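Local coordinates for protein hemoglobin chain d1 (Lumbricus terrestris, PDB 1X9F) that probably carries oxygen as a heme-containing globin subunit of the earthworm's large extracellular hemoglobin, at residues 122-125 and 126-129. Residues are numbered along the deposited sequence; the frame is centred on the assembly and turned at random.
Sequences HFDF and GAWH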
# COMPACT_ATOMS: atom_id res chain seq x y z
N HIS D 122 4.89 -14.35 9.39
CA HIS D 122 5.68 -15.51 8.98
C HIS D 122 7.12 -15.45 9.49
O HIS D 122 7.89 -16.40 9.32
CB HIS D 122 5.74 -15.59 7.45
CG HIS D 122 4.45 -15.98 6.79
ND1 HIS D 122 3.57 -16.89 7.32
CD2 HIS D 122 3.94 -15.63 5.58
CE1 HIS D 122 2.55 -17.05 6.50
NE2 HIS D 122 2.76 -16.30 5.43
N PHE D 123 7.48 -14.32 10.08
CA PHE D 123 8.85 -14.04 10.48
C PHE D 123 9.29 -15.01 11.57
O PHE D 123 8.72 -15.02 12.66
CB PHE D 123 8.96 -12.58 10.90
CG PHE D 123 10.26 -12.20 11.55
CD1 PHE D 123 11.47 -12.35 10.88
CD2 PHE D 123 10.27 -11.65 12.83
CE1 PHE D 123 12.67 -11.98 11.49
CE2 PHE D 123 11.46 -11.28 13.45
CZ PHE D 123 12.66 -11.45 12.77
N ASP D 124 10.30 -15.82 11.26
CA ASP D 124 10.83 -16.78 12.22
C ASP D 124 11.77 -16.14 13.23
O ASP D 124 13.00 -16.30 13.17
CB ASP D 124 11.52 -17.93 11.51
CG ASP D 124 11.59 -19.17 12.36
OD1 ASP D 124 11.65 -20.28 11.79
OD2 ASP D 124 11.59 -19.15 13.62
N PHE D 125 11.16 -15.41 14.15
CA PHE D 125 11.83 -14.73 15.24
C PHE D 125 12.81 -15.64 15.98
O PHE D 125 13.96 -15.25 16.21
CB PHE D 125 10.77 -14.16 16.18
CG PHE D 125 11.33 -13.36 17.31
CD1 PHE D 125 11.58 -13.95 18.55
CD2 PHE D 125 11.61 -12.01 17.15
CE1 PHE D 125 12.11 -13.21 19.61
CE2 PHE D 125 12.14 -11.26 18.19
CZ PHE D 125 12.39 -11.86 19.43
N GLY D 126 12.36 -16.84 16.35
CA GLY D 126 13.21 -17.82 17.02
C GLY D 126 14.47 -18.11 16.24
O GLY D 126 15.58 -17.98 16.76
N ALA D 127 14.30 -18.48 14.97
CA ALA D 127 15.43 -18.80 14.10
C ALA D 127 16.35 -17.60 13.94
O ALA D 127 17.55 -17.73 14.12
CB ALA D 127 14.94 -19.29 12.74
N TRP D 128 15.78 -16.44 13.62
CA TRP D 128 16.57 -15.22 13.47
C TRP D 128 17.36 -14.92 14.71
O TRP D 128 18.58 -14.75 14.65
CB TRP D 128 15.70 -14.03 13.13
CG TRP D 128 15.46 -13.99 11.71
CD1 TRP D 128 14.46 -14.61 11.05
CD2 TRP D 128 16.28 -13.36 10.72
NE1 TRP D 128 14.57 -14.38 9.70
CE2 TRP D 128 15.68 -13.62 9.47
CE3 TRP D 128 17.45 -12.59 10.76
CZ2 TRP D 128 16.21 -13.14 8.27
CZ3 TRP D 128 17.98 -12.12 9.55
CH2 TRP D 128 17.36 -12.39 8.33
N HIS D 129 16.66 -14.88 15.84
CA HIS D 129 17.29 -14.54 17.09
C HIS D 129 18.47 -15.43 17.44
O HIS D 129 19.53 -14.94 17.81
CB HIS D 129 16.28 -14.57 18.22
CG HIS D 129 16.73 -13.80 19.41
ND1 HIS D 129 16.59 -12.43 19.50
CD2 HIS D 129 17.35 -14.19 20.55
CE1 HIS D 129 17.09 -12.01 20.65
NE2 HIS D 129 17.55 -13.06 21.30
O HOH W 1 9.25 -18.02 15.38
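Asp124 and Ala127 meet at the N-terminus of helix 125-139, the last helix of the globin fold, where the aspartate is the N-cap. Its OD2 accepts from Ala127 N at 3.1 Å; the N-H comes in from above the carboxylate plane, 62° out of it. A short acid suits this place because it can reach forward to an amide of the first turn, and its negative charge should be stabilised by the helix dipole. Here CG stands anti to the backbone N (chi1 -157°), so that the small Ala127 methyl and the N-H lie over one carboxylate face, Asp124 CG 3.4 Å from Ala127 CB. A water also donates to OD2, while OD1 forms a salt bridge with Lys9. The helical bonds then begin: Trp128 N donates almost straight to Asp124 O (2.8 Å), and His129 N to Phe125 O. Phe123 CE1 lies over one indole face toward its rim, 3.2 Å from Trp128 CD1, the phenyl and five-membered rings inclined at 39°, an oblique pair. These flat, apolar groups suit burial against Leu112, while Gln13 OE1 accepts from Trp128 NE1 and Asp124 N. Phe123 also meets Tyr55 of the second subunit edge-to-face. The arrangement is an N-capped helix start, packed by aromatic residues into the globin fold.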